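Putative regulator (Escherichia coli O6, PDB 3HFI) is of unknown function but probably acts as a transcription regulator, its UTRA domain being of the kind that senses small effector molecules in GntR-type regulators. Local coordinates at residues A[25-30]-A[56-60]; A[77-81]-A[94-99]; A[131-136]-A[148-154]. All coordinates share one frame; numbering follows the deposited sequence.

In the fold
All three contacts lie within the UTRA domain: two of them build one antiparallel sheet, and the third joins a loop to a helix. Interaction 1 pairs the outermost strand 26-35 with strand 51-60, and interaction 3 pairs the hairpin strands 130-139 and 144-153 of the same sheet. Strand 65-73 runs between the two pairs; their centres lie 14 Å apart, with nearest atoms about 7 Å apart. Interaction 2 belongs to the connection after strand 65-73, where the loop 77-81 packs on helix 91-99. Its centre is 20 Å from interaction 1 and 23 Å from interaction 3, on the opposite side of the chain's centre from the latter. No two of the contacts touch.

Interaction 1. Residues A[25-30]-A[56-60]; sequences TTEVIT and ERLRS
The guanidinium of Arg59 receives the methyl of Thr26 at its edge, near its plane, with CG2 of Thr26 3.1 Å from NH2 of Arg59. The flat group of Arg57 meets the same threonine obliquely: its NH2 lies 3.8 Å from Thr26 OG1, while its NH1 is hydrogen-bonded to Asn71. Arg57 CG rests against Val28 CG2, and the bend at chi3 (75°) beyond it turns the guanidinium beside Thr26. Thr26, Val28 and both arginines share one face of the sheet. On the opposite face, which carries Glu56 and Leu58, the carboxylate of Glu56 has OE1 3.3 Å from Thr30 CG2. Ile29 leans in beside them, its CG2 near Glu56 OE1 and its CD1 3.6 Å from Leu58 CB.

Antiparallel backbone bonds join the strands, among them Leu58 N to Glu27 O at 2.9 Å. The regular pairing is broken by a classic beta bulge, in which Ile29 and Thr30 both face Glu56. Glu56 O accepts a 2.7 Å bond from Ile29 N and a weak one from Thr30 N, and Glu56 N returns a nearly straight bond to Thr30 O (179°).

Strand 65-73 flanks strand 51-60 on its other side, with Leu68 touching Ile29 and Glu56. From helix 117-123, Phe122 touches Ile29 and Glu56, and Leu123 touches Leu58.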
ATOM      1  N   THR A  25       2.555  11.784 -12.940  1.00 31.91           N
ATOM      2  CA  THR A  25       2.148  13.164 -12.502  1.00 33.00           C
ATOM      3  C   THR A  25       1.049  13.187 -11.418  1.00 32.89           C
ATOM      4  O   THR A  25      -0.013  12.572 -11.558  1.00 31.94           O
ATOM      5  CB  THR A  25       1.580  14.014 -13.686  1.00 32.93           C
ATOM      6  OG1 THR A  25       2.520  14.036 -14.767  1.00 36.18           O
ATOM      7  CG2 THR A  25       1.251  15.473 -13.257  1.00 32.79           C
ATOM      8  N   THR A  26       1.297  13.950 -10.366  1.00 33.28           N
ATOM      9  CA  THR A  26       0.254  14.260  -9.409  1.00 33.14           C
ATOM     10  C   THR A  26       0.116  15.785  -9.343  1.00 32.62           C
ATOM     11  O   THR A  26       1.113  16.498  -9.191  1.00 32.66           O
ATOM     12  CB  THR A  26       0.517  13.587  -8.050  1.00 33.50           C
ATOM     13  OG1 THR A  26       0.730  14.568  -7.024  1.00 36.18           O
ATOM     14  CG2 THR A  26       1.697  12.628  -8.137  1.00 33.29           C
ATOM     15  N   GLU A  27      -1.116  16.279  -9.497  1.00 31.59           N
ATOM     16  CA  GLU A  27      -1.425  17.728  -9.388  1.00 30.74           C
ATOM     17  C   GLU A  27      -2.399  18.031  -8.235  1.00 28.51           C
ATOM     18  O   GLU A  27      -3.384  17.320  -8.067  1.00 28.44           O
ATOM     19  CB  GLU A  27      -2.030  18.238 -10.686  1.00 31.03           C
ATOM     20  CG  GLU A  27      -3.297  17.488 -11.079  1.00 34.40           C
ATOM     21  CD  GLU A  27      -3.420  17.279 -12.577  1.00 39.80           C
ATOM     22  OE1 GLU A  27      -3.593  18.304 -13.282  1.00 42.02           O
ATOM     23  OE2 GLU A  27      -3.343  16.096 -13.040  1.00 43.19           O
ATOM     24  N   VAL A  28      -2.122  19.074  -7.451  1.00 26.00           N
ATOM     25  CA  VAL A  28      -3.016  19.480  -6.374  1.00 24.09           C
ATOM     26  C   VAL A  28      -4.195  20.186  -6.992  1.00 22.37           C
ATOM     27  O   VAL A  28      -4.015  21.085  -7.773  1.00 22.15           O
ATOM     28  CB  VAL A  28      -2.304  20.360  -5.308  1.00 24.31           C
ATOM     29  CG1 VAL A  28      -3.299  20.893  -4.292  1.00 22.58           C
ATOM     30  CG2 VAL A  28      -1.260  19.523  -4.536  1.00 25.16           C
ATOM     31  N   ILE A  29      -5.399  19.705  -6.719  1.00 20.49           N
ATOM     32  CA  ILE A  29      -6.635  20.328  -7.210  1.00 19.14           C
ATOM     33  C   ILE A  29      -7.039  21.397  -6.198  1.00 18.31           C
ATOM     34  O   ILE A  29      -7.370  22.525  -6.537  1.00 17.87           O
ATOM     35  CB  ILE A  29      -7.761  19.269  -7.320  1.00 19.14           C
ATOM     36  CG1 ILE A  29      -7.453  18.307  -8.485  1.00 21.12           C
ATOM     37  CG2 ILE A  29      -9.088  19.915  -7.535  1.00 17.81           C
ATOM     38  CD1 ILE A  29      -8.245  16.975  -8.460  1.00 20.38           C
ATOM     39  N   THR A  30      -7.005  21.038  -4.932  1.00 17.47           N
ATOM     40  CA  THR A  30      -7.464  21.939  -3.908  1.00 16.89           C
ATOM     41  C   THR A  30      -6.903  21.566  -2.572  1.00 14.85           C
ATOM     42  O   THR A  30      -6.484  20.417  -2.337  1.00 12.25           O
ATOM     43  CB  THR A  30      -9.036  22.055  -3.877  1.00 17.39           C
ATOM     44  OG1 THR A  30      -9.380  23.295  -3.281  1.00 20.64           O
ATOM     45  CG2 THR A  30      -9.698  20.967  -3.126  1.00 18.67           C
ATOM     46  N   GLU A  56      -6.603  17.626  -1.951  1.00 12.40           N
ATOM     47  CA  GLU A  56      -7.129  16.794  -3.019  1.00 14.80           C
ATOM     48  C   GLU A  56      -6.150  16.812  -4.187  1.00 15.96           C
ATOM     49  O   GLU A  56      -5.790  17.898  -4.693  1.00 14.70           O
ATOM     50  CB  GLU A  56      -8.489  17.342  -3.465  1.00 15.20           C
ATOM     51  CG  GLU A  56      -9.315  16.444  -4.350  1.00 17.45           C
ATOM     52  CD  GLU A  56     -10.718  17.078  -4.647  1.00 24.24           C
ATOM     53  OE1 GLU A  56     -10.843  18.321  -4.795  1.00 25.87           O
ATOM     54  OE2 GLU A  56     -11.708  16.315  -4.718  1.00 32.55           O
ATOM     55  N   ARG A  57      -5.748  15.618  -4.612  1.00 18.03           N
ATOM     56  CA  ARG A  57      -4.670  15.427  -5.585  1.00 19.47           C
ATOM     57  C   ARG A  57      -5.098  14.437  -6.641  1.00 20.68           C
ATOM     58  O   ARG A  57      -5.741  13.433  -6.329  1.00 19.08           O
ATOM     59  CB  ARG A  57      -3.428  14.920  -4.866  1.00 19.77           C
ATOM     60  CG  ARG A  57      -2.779  16.021  -4.037  1.00 22.19           C
ATOM     61  CD  ARG A  57      -2.098  15.462  -2.846  1.00 23.54           C
ATOM     62  NE  ARG A  57      -0.880  14.827  -3.259  1.00 22.49           N
ATOM     63  CZ  ARG A  57      -0.524  13.568  -2.995  1.00 25.14           C
ATOM     64  NH1 ARG A  57      -1.261  12.714  -2.280  1.00 23.77           N
ATOM     65  NH2 ARG A  57       0.629  13.151  -3.466  1.00 25.83           N
ATOM     66  N   LEU A  58      -4.776  14.752  -7.896  1.00 22.29           N
ATOM     67  CA  LEU A  58      -5.184  13.924  -9.012  1.00 23.80           C
ATOM     68  C   LEU A  58      -3.907  13.360  -9.581  1.00 25.25           C
ATOM     69  O   LEU A  58      -2.995  14.101  -9.942  1.00 24.62           O
ATOM     70  CB  LEU A  58      -5.965  14.725 -10.068  1.00 23.99           C
ATOM     71  CG  LEU A  58      -6.537  13.936 -11.255  1.00 22.92           C
ATOM     72  CD1 LEU A  58      -7.744  13.106 -10.854  1.00 24.13           C
ATOM     73  CD2 LEU A  58      -6.909  14.872 -12.384  1.00 21.76           C
ATOM     74  N   ARG A  59      -3.814  12.047  -9.589  1.00 26.83           N
ATOM     75  CA  ARG A  59      -2.605  11.405 -10.038  1.00 29.14           C
ATOM     76  C   ARG A  59      -2.880  10.849 -11.393  1.00 29.89           C
ATOM     77  O   ARG A  59      -3.837  10.100 -11.551  1.00 29.62           O
ATOM     78  CB  ARG A  59      -2.220  10.274  -9.139  1.00 29.30           C
ATOM     79  CG  ARG A  59      -1.249   9.336  -9.806  1.00 32.49           C
ATOM     80  CD  ARG A  59      -0.443   8.626  -8.753  1.00 35.90           C
ATOM     81  NE  ARG A  59       0.189   9.640  -7.915  1.00 38.14           N
ATOM     82  CZ  ARG A  59       0.564   9.455  -6.657  1.00 41.40           C
ATOM     83  NH1 ARG A  59       0.381   8.281  -6.050  1.00 42.80           N
ATOM     84  NH2 ARG A  59       1.123  10.457  -5.992  1.00 42.75           N
ATOM     85  N   SER A  60      -2.055  11.226 -12.368  1.00 31.69           N
ATOM     86  CA  SER A  60      -2.149  10.655 -13.707  1.00 33.19           C
ATOM     87  C   SER A  60      -0.870   9.885 -14.076  1.00 34.72           C
ATOM     88  O   SER A  60       0.267  10.260 -13.733  1.00 34.59           O
ATOM     89  CB  SER A  60      -2.533  11.717 -14.749  1.00 33.08           C
ATOM     90  OG  SER A  60      -1.795  12.906 -14.584  1.00 33.85           O
TER

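Interaction 2. Residues A[77-81]-A[94-99]; sequences LCPGI and TIESLS
Leu98 fills the tight part of this contact, directing its side chain into the bend of the loop 77-81. Its CD1 methyl comes 3.5 Å from Ile81 N, while its CB meets Cys78 CB at 3.7 Å. The carbonyl oxygen of Pro79 lies alongside the same leucine, 3.8 Å from Leu98 CD2, so the side chain is clasped by backbone as well as by carbon side chains. A second apolar touch lies nearer the start of the helical segment, where the side chains of Ile81 and Ile95 meet at an angle, CD1 of Ile81 lying 3.7 Å from CG1 of Ile95. Placing CG1 of Ile81 opposite the backbone N (chi1 -172°), together with chi2 near 104°, sends this methyl toward the helix.

Residues Cys78 to Ile81 form a type II beta turn, closed by a bond from Ile81 N to Cys78 O. Gly80 occupies the turn position whose backbone angles would jam a CB against the preceding carbonyl oxygen. Helix 91-99 packs against this turn with no direct hydrogen bond between the segments.

Toward Leu77 and Ser99 side-chain packing gives way to a polar, water-bridged edge. One water donates to Leu77 O at 2.7 Å and to Ser99 O at 3.0 Å, and the one close direct touch is Ser99 CB, 3.4 Å from Leu77 O. Within the helix, Ser99 OG and Ser99 N grip Ile95 O from opposite faces of its carbonyl plane, the hydroxyl donating at 2.6 Å. Phe140 touches both Ile95 and Ser99, and Ile75 and Phe86 pack on Ile81.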
ATOM      1  N   LEU A  77       1.692  17.739  14.014  1.00 24.86           N
ATOM      2  CA  LEU A  77       2.891  16.922  13.965  1.00 24.88           C
ATOM      3  C   LEU A  77       3.931  17.390  12.939  1.00 25.53           C
ATOM      4  O   LEU A  77       5.069  16.922  12.990  1.00 24.80           O
ATOM      5  CB  LEU A  77       2.463  15.462  13.633  1.00 24.77           C
ATOM      6  CG  LEU A  77       1.661  14.782  14.750  1.00 24.22           C
ATOM      7  CD1 LEU A  77       1.133  13.352  14.353  1.00 20.18           C
ATOM      8  CD2 LEU A  77       2.636  14.760  16.047  1.00 19.19           C
ATOM      9  N   CYS A  78       3.527  18.252  11.990  1.00 25.94           N
ATOM     10  CA  CYS A  78       4.411  18.807  10.962  1.00 27.23           C
ATOM     11  C   CYS A  78       4.183  20.292  10.826  1.00 27.65           C
ATOM     12  O   CYS A  78       3.456  20.759   9.908  1.00 26.51           O
ATOM     13  CB  CYS A  78       4.291  18.148   9.585  1.00 27.40           C
ATOM     14  SG  CYS A  78       2.921  17.096   9.324  1.00 34.35           S
ATOM     15  N   PRO A  79       4.827  21.037  11.745  1.00 28.41           N
ATOM     16  CA  PRO A  79       5.015  22.483  11.679  1.00 28.40           C
ATOM     17  C   PRO A  79       5.498  22.859  10.285  1.00 27.46           C
ATOM     18  O   PRO A  79       6.548  22.344   9.848  1.00 25.86           O
ATOM     19  CB  PRO A  79       6.081  22.764  12.754  1.00 28.73           C
ATOM     20  CG  PRO A  79       5.976  21.582  13.717  1.00 29.35           C
ATOM     21  CD  PRO A  79       5.622  20.430  12.840  1.00 29.18           C
ATOM     22  N   GLY A  80       4.661  23.662   9.588  1.00 26.40           N
ATOM     23  CA  GLY A  80       5.012  24.280   8.295  1.00 25.17           C
ATOM     24  C   GLY A  80       4.300  23.715   7.079  1.00 24.21           C
ATOM     25  O   GLY A  80       4.394  24.299   5.975  1.00 23.39           O
ATOM     26  N   ILE A  81       3.588  22.599   7.271  1.00 22.76           N
ATOM     27  CA  ILE A  81       3.065  21.816   6.148  1.00 22.27           C
ATOM     28  C   ILE A  81       2.017  22.611   5.369  1.00 21.43           C
ATOM     29  O   ILE A  81       1.809  22.398   4.157  1.00 19.92           O
ATOM     30  CB  ILE A  81       2.425  20.468   6.648  1.00 22.94           C
ATOM     31  CG1 ILE A  81       2.039  19.549   5.471  1.00 24.69           C
ATOM     32  CG2 ILE A  81       1.197  20.741   7.589  1.00 20.46           C
ATOM     33  CD1 ILE A  81       2.954  18.338   5.197  1.00 23.37           C
ATOM     34  N   THR A  94       7.690  15.193   2.524  1.00 18.13           N
ATOM     35  CA  THR A  94       7.577  16.462   3.209  1.00 18.49           C
ATOM     36  C   THR A  94       7.074  16.307   4.648  1.00 18.49           C
ATOM     37  O   THR A  94       7.513  17.024   5.547  1.00 20.11           O
ATOM     38  CB  THR A  94       6.668  17.457   2.424  1.00 19.18           C
ATOM     39  OG1 THR A  94       7.166  17.639   1.082  1.00 22.05           O
ATOM     40  CG2 THR A  94       6.615  18.813   3.100  1.00 15.31           C
ATOM     41  N   ILE A  95       6.125  15.413   4.854  1.00 18.42           N
ATOM     42  CA  ILE A  95       5.636  15.050   6.185  1.00 17.27           C
ATOM     43  C   ILE A  95       6.849  14.600   7.010  1.00 17.51           C
ATOM     44  O   ILE A  95       7.056  15.078   8.122  1.00 16.81           O
ATOM     45  CB  ILE A  95       4.517  13.975   6.052  1.00 17.47           C
ATOM     46  CG1 ILE A  95       3.235  14.643   5.493  1.00 16.00           C
ATOM     47  CG2 ILE A  95       4.258  13.223   7.357  1.00 18.12           C
ATOM     48  CD1 ILE A  95       2.036  13.668   5.237  1.00 14.37           C
ATOM     49  N   GLU A  96       7.703  13.765   6.412  1.00 16.75           N
ATOM     50  CA  GLU A  96       8.851  13.211   7.118  1.00 16.65           C
ATOM     51  C   GLU A  96       9.866  14.275   7.456  1.00 17.18           C
ATOM     52  O   GLU A  96      10.275  14.323   8.599  1.00 17.69           O
ATOM     53  CB  GLU A  96       9.496  12.040   6.340  1.00 16.80           C
ATOM     54  CG  GLU A  96       8.647  10.760   6.340  1.00 17.51           C
ATOM     55  CD  GLU A  96       9.406   9.567   5.835  1.00 20.99           C
ATOM     56  OE1 GLU A  96      10.343   9.785   5.048  1.00 25.80           O
ATOM     57  OE2 GLU A  96       9.149   8.411   6.250  1.00 19.38           O
ATOM     58  N   SER A  97      10.222  15.159   6.515  1.00 16.67           N
ATOM     59  CA  SER A  97      11.126  16.245   6.826  1.00 17.73           C
ATOM     60  C   SER A  97      10.658  17.178   7.911  1.00 17.69           C
ATOM     61  O   SER A  97      11.429  17.523   8.818  1.00 17.74           O
ATOM     62  CB  SER A  97      11.415  17.159   5.615  1.00 18.53           C
ATOM     63  OG  SER A  97      11.769  16.453   4.450  1.00 21.64           O
ATOM     64  N   LEU A  98       9.439  17.669   7.761  1.00 17.29           N
ATOM     65  CA  LEU A  98       8.895  18.616   8.703  1.00 17.48           C
ATOM     66  C   LEU A  98       8.659  18.029  10.095  1.00 17.37           C
ATOM     67  O   LEU A  98       8.793  18.729  11.077  1.00 18.30           O
ATOM     68  CB  LEU A  98       7.587  19.203   8.177  1.00 17.41           C
ATOM     69  CG  LEU A  98       7.689  20.038   6.901  1.00 18.00           C
ATOM     70  CD1 LEU A  98       6.329  20.605   6.550  1.00 19.60           C
ATOM     71  CD2 LEU A  98       8.707  21.123   7.024  1.00 16.12           C
ATOM     72  N   SER A  99       8.296  16.760  10.193  1.00 16.87           N
ATOM     73  CA  SER A  99       8.093  16.126  11.490  1.00 16.16           C
ATOM     74  C   SER A  99       9.417  15.656  12.119  1.00 16.09           C
ATOM     75  O   SER A  99       9.521  15.488  13.323  1.00 15.56           O
ATOM     76  CB  SER A  99       7.163  14.923  11.284  1.00 17.29           C
ATOM     77  OG  SER A  99       7.711  13.996  10.347  1.00 16.70           O
TER
HETATM   78  O   HOH W   1       6.857  15.858  14.648  1.00 26.17           O

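Interaction 3. Residues A[131-136]-A[148-154]; sequences VLHLEQ and FGNVWLK
His133 lies against one face of the Trp152 indole, its ND1 3.4 Å above the ring plane and offset toward the rim. The histidine ring and the six-membered ring have centroids 4.2 Å apart, but with their planes at 36° the pair is oblique. Val131 approaches the same indole at its edge, CG2 lying 3.8 Å from Trp152 CE3. The Asn150 amide is modelled too close to the edge of the imidazole, so its placing is doubtful. Farther along this face, the Glu135 carboxylate stands steeply to the Phe148 ring, with OE2 at the ring edge, 3.7 Å from Phe148 CZ. On the reverse face Leu134 and Val151 lie side by side, their CD2 and CG2 methyls 3.7 Å apart.

These neighbours are set in register by a beta hairpin, whose strands 130-139 and 144-153 pair antiparallel. Leu134 N and Val151 O form a bond of 2.9 Å, answered by Val151 N to Leu134 O. A second reciprocal pair joins Gln136 and Gly149, where Gly149 N donates to Gln136 O at 2.8 Å.

Second-shell partners fix the polar ends. Trp152 NE1 is hydrogen-bonded to Glu70 OE1 on the adjoining strand 65-73, a bond that probably steadies the indole against His133, and Glu135 OE2 is hydrogen-bonded to Tyr39 OH. Gln136, its chain extended from a CG trans to its own N (chi1 -178°), bonds through NE2 to Tyr159 O and through OE1 to Gly161 N, both of the second subunit.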
ATOM      1  N   VAL A 131     -16.074   2.374  -8.614  1.00 33.26           N
ATOM      2  CA  VAL A 131     -14.632   2.497  -8.544  1.00 31.13           C
ATOM      3  C   VAL A 131     -14.147   1.753  -7.314  1.00 29.80           C
ATOM      4  O   VAL A 131     -14.941   1.444  -6.414  1.00 29.42           O
ATOM      5  CB  VAL A 131     -14.228   3.961  -8.493  1.00 30.76           C
ATOM      6  CG1 VAL A 131     -14.668   4.637  -9.759  1.00 30.88           C
ATOM      7  CG2 VAL A 131     -14.846   4.642  -7.287  1.00 30.72           C
ATOM      8  N   LEU A 132     -12.851   1.446  -7.278  1.00 27.86           N
ATOM      9  CA  LEU A 132     -12.260   0.920  -6.063  1.00 26.33           C
ATOM     10  C   LEU A 132     -12.001   2.094  -5.137  1.00 23.87           C
ATOM     11  O   LEU A 132     -11.365   3.095  -5.498  1.00 22.54           O
ATOM     12  CB  LEU A 132     -10.972   0.127  -6.321  1.00 27.00           C
ATOM     13  CG  LEU A 132     -10.318  -0.410  -5.025  1.00 29.94           C
ATOM     14  CD1 LEU A 132     -11.035  -1.704  -4.541  1.00 32.37           C
ATOM     15  CD2 LEU A 132      -8.833  -0.672  -5.222  1.00 32.59           C
ATOM     16  N   HIS A 133     -12.513   1.969  -3.927  1.00 21.42           N
ATOM     17  CA  HIS A 133     -12.272   2.966  -2.916  1.00 20.20           C
ATOM     18  C   HIS A 133     -11.339   2.359  -1.857  1.00 18.66           C
ATOM     19  O   HIS A 133     -11.563   1.256  -1.376  1.00 18.58           O
ATOM     20  CB  HIS A 133     -13.571   3.405  -2.284  1.00 19.66           C
ATOM     21  CG  HIS A 133     -13.391   4.310  -1.120  1.00 20.16           C
ATOM     22  ND1 HIS A 133     -12.870   5.585  -1.248  1.00 22.36           N
ATOM     23  CD2 HIS A 133     -13.721   4.171   0.179  1.00 22.04           C
ATOM     24  CE1 HIS A 133     -12.838   6.169  -0.070  1.00 20.25           C
ATOM     25  NE2 HIS A 133     -13.358   5.342   0.814  1.00 23.70           N
ATOM     26  N   LEU A 134     -10.317   3.107  -1.508  1.00 17.16           N
ATOM     27  CA  LEU A 134      -9.395   2.746  -0.452  1.00 17.14           C
ATOM     28  C   LEU A 134      -9.418   3.800   0.631  1.00 16.55           C
ATOM     29  O   LEU A 134      -9.435   5.004   0.325  1.00 14.70           O
ATOM     30  CB  LEU A 134      -8.048   2.688  -1.087  1.00 18.31           C
ATOM     31  CG  LEU A 134      -6.836   2.304  -0.328  1.00 22.00           C
ATOM     32  CD1 LEU A 134      -6.412   1.093  -1.122  1.00 27.83           C
ATOM     33  CD2 LEU A 134      -5.784   3.399  -0.401  1.00 24.34           C
ATOM     34  N   GLU A 135      -9.489   3.375   1.898  1.00 15.98           N
ATOM     35  CA  GLU A 135      -9.149   4.269   3.027  1.00 16.44           C
ATOM     36  C   GLU A 135      -7.815   3.807   3.543  1.00 14.89           C
ATOM     37  O   GLU A 135      -7.656   2.636   3.814  1.00 14.54           O
ATOM     38  CB  GLU A 135     -10.110   4.150   4.204  1.00 15.61           C
ATOM     39  CG  GLU A 135     -11.492   4.625   3.995  1.00 23.11           C
ATOM     40  CD  GLU A 135     -12.346   4.422   5.265  1.00 27.56           C
ATOM     41  OE1 GLU A 135     -12.172   3.420   5.973  1.00 39.30           O
ATOM     42  OE2 GLU A 135     -13.168   5.248   5.580  1.00 28.51           O
ATOM     43  N   GLN A 136      -6.890   4.723   3.768  1.00 14.58           N
ATOM     44  CA  GLN A 136      -5.581   4.372   4.227  1.00 13.16           C
ATOM     45  C   GLN A 136      -5.184   5.252   5.382  1.00 13.52           C
ATOM     46  O   GLN A 136      -5.289   6.484   5.306  1.00 14.93           O
ATOM     47  CB  GLN A 136      -4.587   4.607   3.110  1.00 13.09           C
ATOM     48  CG  GLN A 136      -3.162   4.192   3.517  1.00 15.06           C
ATOM     49  CD  GLN A 136      -2.174   4.424   2.442  1.00 18.67           C
ATOM     50  OE1 GLN A 136      -1.938   5.596   2.028  1.00 17.59           O
ATOM     51  NE2 GLN A 136      -1.572   3.312   1.934  1.00 16.63           N
ATOM     52  N   PHE A 148      -4.707  10.427   6.990  1.00 11.62           N
ATOM     53  CA  PHE A 148      -5.860   9.560   6.682  1.00 12.26           C
ATOM     54  C   PHE A 148      -6.318   9.931   5.280  1.00 13.32           C
ATOM     55  O   PHE A 148      -6.788  11.058   5.041  1.00 14.01           O
ATOM     56  CB  PHE A 148      -7.019   9.757   7.692  1.00 13.53           C
ATOM     57  CG  PHE A 148      -8.215   8.922   7.397  1.00 11.41           C
ATOM     58  CD1 PHE A 148      -8.118   7.539   7.387  1.00 15.78           C
ATOM     59  CD2 PHE A 148      -9.428   9.498   7.096  1.00 17.37           C
ATOM     60  CE1 PHE A 148      -9.187   6.761   7.088  1.00 13.09           C
ATOM     61  CE2 PHE A 148     -10.540   8.689   6.770  1.00 15.64           C
ATOM     62  CZ  PHE A 148     -10.421   7.369   6.800  1.00 14.91           C
ATOM     63  N   GLY A 149      -6.113   9.006   4.350  1.00 13.27           N
ATOM     64  CA  GLY A 149      -6.382   9.215   2.942  1.00 13.64           C
ATOM     65  C   GLY A 149      -7.526   8.381   2.430  1.00 14.09           C
ATOM     66  O   GLY A 149      -7.736   7.240   2.867  1.00 15.25           O
ATOM     67  N   ASN A 150      -8.269   8.966   1.509  1.00 14.42           N
ATOM     68  CA  ASN A 150      -9.304   8.296   0.756  1.00 15.71           C
ATOM     69  C   ASN A 150      -8.892   8.334  -0.693  1.00 16.41           C
ATOM     70  O   ASN A 150      -8.618   9.428  -1.218  1.00 15.04           O
ATOM     71  CB  ASN A 150     -10.613   9.046   0.874  1.00 15.47           C
ATOM     72  CG  ASN A 150     -11.346   8.718   2.143  1.00 18.94           C
ATOM     73  OD1 ASN A 150     -12.246   7.912   2.126  1.00 28.89           O
ATOM     74  ND2 ASN A 150     -10.952   9.318   3.254  1.00 18.12           N
ATOM     75  N   VAL A 151      -8.854   7.167  -1.342  1.00 17.21           N
ATOM     76  CA  VAL A 151      -8.337   7.068  -2.706  1.00 17.89           C
ATOM     77  C   VAL A 151      -9.413   6.470  -3.591  1.00 19.38           C
ATOM     78  O   VAL A 151     -10.042   5.489  -3.215  1.00 18.46           O
ATOM     79  CB  VAL A 151      -7.067   6.221  -2.766  1.00 18.26           C
ATOM     80  CG1 VAL A 151      -6.545   6.156  -4.153  1.00 16.37           C
ATOM     81  CG2 VAL A 151      -5.997   6.815  -1.849  1.00 18.18           C
ATOM     82  N   TRP A 152      -9.582   7.054  -4.774  1.00 21.35           N
ATOM     83  CA  TRP A 152     -10.591   6.651  -5.731  1.00 23.66           C
ATOM     84  C   TRP A 152      -9.850   6.181  -6.953  1.00 26.62           C
ATOM     85  O   TRP A 152      -9.229   6.989  -7.649  1.00 25.88           O
ATOM     86  CB  TRP A 152     -11.475   7.824  -6.067  1.00 23.54           C
ATOM     87  CG  TRP A 152     -11.982   8.429  -4.846  1.00 23.16           C
ATOM     88  CD1 TRP A 152     -11.389   9.414  -4.079  1.00 20.98           C
ATOM     89  CD2 TRP A 152     -13.159   8.057  -4.186  1.00 23.07           C
ATOM     90  NE1 TRP A 152     -12.145   9.674  -2.970  1.00 22.53           N
ATOM     91  CE2 TRP A 152     -13.251   8.861  -3.009  1.00 24.05           C
ATOM     92  CE3 TRP A 152     -14.156   7.121  -4.456  1.00 23.10           C
ATOM     93  CZ2 TRP A 152     -14.313   8.749  -2.119  1.00 24.47           C
ATOM     94  CZ3 TRP A 152     -15.209   7.017  -3.590  1.00 24.08           C
ATOM     95  CH2 TRP A 152     -15.292   7.836  -2.433  1.00 24.81           C
ATOM     96  N   LEU A 153      -9.909   4.875  -7.187  1.00 29.76           N
ATOM     97  CA  LEU A 153      -8.957   4.227  -8.062  1.00 33.63           C
ATOM     98  C   LEU A 153      -9.957   3.802  -9.072  1.00 36.30           C
ATOM     99  O   LEU A 153     -10.920   3.217  -8.669  1.00 36.92           O
ATOM    100  CB  LEU A 153      -8.684   2.784  -7.677  1.00 34.18           C
ATOM    101  CG  LEU A 153      -7.374   2.527  -6.943  1.00 35.94           C
ATOM    102  CD1 LEU A 153      -7.465   3.006  -5.529  1.00 37.49           C
ATOM    103  CD2 LEU A 153      -7.108   1.021  -6.987  1.00 38.76           C
ATOM    104  N   LYS A 154      -9.795   4.083 -10.353  1.00 39.43           N
ATOM    105  CA  LYS A 154     -10.880   3.692 -11.293  1.00 43.74           C
ATOM    106  C   LYS A 154     -10.447   2.413 -12.012  1.00 46.44           C
ATOM    107  O   LYS A 154     -11.173   1.897 -12.858  1.00 46.91           O
ATOM    108  CB  LYS A 154     -10.205   4.891 -12.018  1.00 43.71           C
ATOM    109  CG  LYS A 154     -10.411   5.012 -13.516  1.00 45.38           C
ATOM    110  CD  LYS A 154      -9.585   6.193 -14.040  1.00 46.95           C
ATOM    111  CE  LYS A 154      -9.521   6.245 -15.576  1.00 46.86           C
ATOM    112  NZ  LYS A 154     -10.319   7.364 -16.189  1.00 47.70           N
TER